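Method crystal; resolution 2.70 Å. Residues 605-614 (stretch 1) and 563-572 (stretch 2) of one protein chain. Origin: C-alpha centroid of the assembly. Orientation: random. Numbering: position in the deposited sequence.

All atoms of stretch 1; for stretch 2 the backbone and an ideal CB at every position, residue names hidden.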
# COMPACT_ATOMS: atom_id res chain seq x y z
N SER A 605 -6.97 -42.91 -20.06
CA SER A 605 -6.93 -42.11 -21.31
C SER A 605 -6.18 -40.78 -21.08
O SER A 605 -5.34 -40.37 -21.91
CB SER A 605 -8.31 -41.86 -21.84
OG SER A 605 -8.30 -40.64 -22.55
N VAL A 606 -6.45 -40.12 -19.94
CA VAL A 606 -5.81 -38.84 -19.55
C VAL A 606 -4.34 -39.12 -19.24
O VAL A 606 -3.49 -38.41 -19.81
CB VAL A 606 -6.57 -38.16 -18.39
CG1 VAL A 606 -5.68 -37.27 -17.53
CG2 VAL A 606 -7.77 -37.37 -18.92
N ILE A 607 -4.02 -40.14 -18.44
CA ILE A 607 -2.59 -40.40 -18.11
C ILE A 607 -1.83 -40.61 -19.43
O ILE A 607 -0.66 -40.16 -19.48
CB ILE A 607 -2.37 -41.58 -17.15
CG1 ILE A 607 -2.95 -41.30 -15.76
CG2 ILE A 607 -0.89 -41.90 -17.04
CD1 ILE A 607 -4.44 -41.04 -15.77
N LYS A 608 -2.47 -41.23 -20.44
CA LYS A 608 -1.84 -41.53 -21.76
C LYS A 608 -1.53 -40.20 -22.44
O LYS A 608 -0.34 -39.96 -22.72
CB LYS A 608 -2.69 -42.49 -22.61
CG LYS A 608 -2.67 -43.94 -22.12
CD LYS A 608 -3.12 -44.96 -23.14
CE LYS A 608 -4.62 -45.18 -23.18
NZ LYS A 608 -5.01 -45.96 -24.38
N SER A 609 -2.53 -39.33 -22.63
CA SER A 609 -2.34 -37.92 -23.13
C SER A 609 -1.20 -37.19 -22.39
O SER A 609 -0.33 -36.54 -23.03
CB SER A 609 -3.59 -37.17 -23.00
OG SER A 609 -4.58 -37.72 -23.85
N LEU A 610 -1.19 -37.23 -21.07
CA LEU A 610 -0.16 -36.47 -20.33
C LEU A 610 1.22 -37.05 -20.63
O LEU A 610 2.14 -36.27 -20.97
CB LEU A 610 -0.51 -36.46 -18.84
CG LEU A 610 -1.83 -35.79 -18.49
CD1 LEU A 610 -2.09 -35.89 -17.01
CD2 LEU A 610 -1.89 -34.35 -18.94
N LEU A 611 1.37 -38.37 -20.56
CA LEU A 611 2.64 -39.05 -20.93
C LEU A 611 3.02 -38.71 -22.38
O LEU A 611 4.18 -38.32 -22.63
CB LEU A 611 2.47 -40.55 -20.73
CG LEU A 611 2.97 -41.06 -19.39
CD1 LEU A 611 2.67 -42.54 -19.28
CD2 LEU A 611 4.45 -40.80 -19.21
N SER A 612 2.09 -38.82 -23.31
CA SER A 612 2.37 -38.46 -24.73
C SER A 612 2.89 -37.02 -24.75
O SER A 612 3.94 -36.74 -25.41
CB SER A 612 1.15 -38.64 -25.61
OG SER A 612 0.58 -39.94 -25.46
N PHE A 613 2.18 -36.11 -24.10
CA PHE A 613 2.50 -34.66 -24.16
C PHE A 613 3.92 -34.45 -23.63
O PHE A 613 4.67 -33.75 -24.30
CB PHE A 613 1.48 -33.78 -23.41
CG PHE A 613 1.84 -32.33 -23.56
CD1 PHE A 613 2.88 -31.78 -22.83
CD2 PHE A 613 1.20 -31.52 -24.49
CE1 PHE A 613 3.28 -30.47 -23.02
CE2 PHE A 613 1.60 -30.20 -24.67
CZ PHE A 613 2.65 -29.69 -23.95
N SER A 614 4.27 -35.07 -22.51
CA SER A 614 5.60 -34.93 -21.86
C SER A 614 6.76 -35.12 -22.86
O SER A 614 7.85 -34.64 -22.56
CB SER A 614 5.74 -35.89 -20.71
OG SER A 614 6.13 -37.17 -21.17
N UNK A 563 -11.73 -31.43 -14.95
CA UNK A 563 -10.53 -30.53 -14.96
C UNK A 563 -9.45 -31.20 -15.82
O UNK A 563 -8.73 -30.45 -16.56
CB UNK A 563 -10.01 -30.27 -13.55
N UNK A 564 -9.32 -32.54 -15.73
CA UNK A 564 -8.32 -33.35 -16.50
C UNK A 564 -8.52 -33.15 -18.00
O UNK A 564 -7.57 -32.79 -18.67
CB UNK A 564 -8.44 -34.84 -16.16
N UNK A 565 -9.75 -33.33 -18.48
CA UNK A 565 -10.17 -33.04 -19.87
C UNK A 565 -9.81 -31.59 -20.21
O UNK A 565 -9.13 -31.38 -21.23
CB UNK A 565 -11.67 -33.28 -20.05
N UNK A 566 -10.20 -30.63 -19.36
CA UNK A 566 -9.89 -29.18 -19.58
C UNK A 566 -8.37 -28.99 -19.68
O UNK A 566 -7.93 -28.31 -20.62
CB UNK A 566 -10.45 -28.32 -18.45
N UNK A 567 -7.61 -29.59 -18.77
CA UNK A 567 -6.13 -29.53 -18.75
C UNK A 567 -5.60 -29.95 -20.12
O UNK A 567 -5.04 -29.07 -20.84
CB UNK A 567 -5.55 -30.43 -17.65
N UNK A 568 -5.78 -31.24 -20.48
CA UNK A 568 -5.18 -31.87 -21.69
C UNK A 568 -5.56 -31.01 -22.89
O UNK A 568 -4.62 -30.58 -23.56
CB UNK A 568 -5.66 -33.31 -21.88
N UNK A 569 -6.84 -30.65 -23.04
CA UNK A 569 -7.29 -29.66 -24.06
C UNK A 569 -6.48 -28.35 -24.01
O UNK A 569 -6.59 -27.57 -24.98
CB UNK A 569 -8.77 -29.34 -23.86
N UNK A 570 -5.80 -28.03 -22.89
CA UNK A 570 -5.19 -26.70 -22.63
C UNK A 570 -3.71 -26.74 -23.00
O UNK A 570 -3.06 -25.70 -23.03
CB UNK A 570 -5.36 -26.29 -21.17
N UNK A 571 -3.17 -27.93 -23.26
CA UNK A 571 -1.71 -28.11 -23.47
C UNK A 571 -1.30 -27.40 -24.76
O UNK A 571 -0.13 -27.01 -24.87
CB UNK A 571 -1.34 -29.59 -23.54
N UNK A 572 -2.27 -27.11 -25.63
CA UNK A 572 -2.09 -26.47 -26.96
C UNK A 572 -2.55 -24.99 -26.92
O UNK A 572 -2.82 -24.46 -28.00
CB UNK A 572 -2.87 -27.23 -28.03

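Stretch 1 is a helix that presents Val606, Ser609, Leu610 and Phe613 to its neighbour, and the axes of the two helices run 25° from parallel, 10.4 Å apart at their closest. That face is mostly apolar, with one hydroxyl, so shape should govern the choices more than charge.

Position 563 is helical, and its ideal CB finds nothing of stretch 1 within 5.5 Å; many helix-forming residues would do. It is Ile563.

Position 564 points toward stretch 1, its ideal CB 3.8 Å from Val606 CG2. So close an approach favours a small residue such as alanine or serine. Ser564 fits: its CB packs 3.9 Å from Val606 CG2, and its OG is hydrogen-bonded elsewhere in the structure.

Positions 565, pointing away, and 566, out of reach, would accept most helix formers, polar or apolar; they are Glu565 and Leu566.

Position 567 points toward stretch 1, yet its ideal CB has nothing of stretch 1 within 5.5 Å. A longer apolar side chain, leucine, isoleucine or methionine, could bridge that gap to Leu610. Leu567, with chi1 t and chi2 t, does so lightly, its CD2 lying 4.3 Å from Leu610 CD2.

Position 568 looks between three neighbours: its ideal CB is 4.5 Å from Ser609 CB, 4.9 Å from Leu610 CD2 and 5.4 Å from Val606 CG2. Alanine, valine or threonine would suit this mixed setting. In Thr568, chi1 p puts the methyl to work across the contact, with CG2 3.7 Å from Leu610 CD2 and 4.0 Å from Ser609 CB. The hydroxyl turns back to its own helix, OG1 donating to Glu565 O at 3.0 Å.

Positions 569 and 570 lie in the middle of a type I turn, out of reach of stretch 1; small polar residues are natural there. They are Thr569, whose OG1 donates to Glu565 O at 2.8 Å, and Ser570.

Position 571 closes the turn and points toward stretch 1, its ideal CB a tight 3.2 Å from Phe613 CE2. The aromatic ring and Leu610 beside it call for an apolar side chain, with leucine or methionine plausible. Leu571, chi1 m and chi2 t, lays CD2 over the ring face, 4.0 Å from the Phe613 ring centroid and 4° off its normal, a CH-pi contact. Its CD1 reaches Leu610 CD2 at 4.2 Å, while CB stays close to Phe613 CE2 at 3.3 Å.

Position 572, in loop or turn, points sideways with nothing of stretch 1 within 5.5 Å of its ideal CB, so this contact leaves it open; it is Thr572.

Stretch 2 563-572: ISELLTTSLT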
# COMPACT_ATOMS: atom_id res chain seq x y z
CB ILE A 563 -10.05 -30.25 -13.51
CG1 ILE A 563 -11.04 -29.33 -12.78
CG2 ILE A 563 -8.65 -29.66 -13.45
CD1 ILE A 563 -10.93 -29.40 -11.27
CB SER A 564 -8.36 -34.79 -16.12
OG SER A 564 -7.87 -34.99 -14.79
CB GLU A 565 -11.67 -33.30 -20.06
CG GLU A 565 -11.98 -34.36 -21.12
CD GLU A 565 -12.99 -35.41 -20.65
OE1 GLU A 565 -12.66 -36.15 -19.69
OE2 GLU A 565 -14.11 -35.46 -21.23
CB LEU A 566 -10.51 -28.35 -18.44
CG LEU A 566 -12.01 -28.17 -18.57
CD1 LEU A 566 -12.64 -27.71 -17.25
CD2 LEU A 566 -12.35 -27.24 -19.73
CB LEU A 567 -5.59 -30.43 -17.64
CG LEU A 567 -4.12 -30.23 -17.29
CD1 LEU A 567 -3.65 -31.29 -16.31
CD2 LEU A 567 -3.28 -30.26 -18.54
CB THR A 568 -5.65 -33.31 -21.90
OG1 THR A 568 -7.08 -33.41 -21.90
CG2 THR A 568 -5.11 -34.23 -20.84
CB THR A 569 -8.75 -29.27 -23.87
OG1 THR A 569 -9.62 -30.40 -23.82
CG2 THR A 569 -9.26 -28.35 -24.95
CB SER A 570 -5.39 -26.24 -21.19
OG SER A 570 -4.41 -26.77 -20.28
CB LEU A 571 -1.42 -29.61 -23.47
CG LEU A 571 -1.59 -30.31 -22.12
CD1 LEU A 571 -1.48 -31.82 -22.27
CD2 LEU A 571 -0.57 -29.81 -21.11
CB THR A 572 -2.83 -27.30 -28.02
OG1 THR A 572 -4.15 -26.80 -28.22
CG2 THR A 572 -3.00 -28.76 -27.64
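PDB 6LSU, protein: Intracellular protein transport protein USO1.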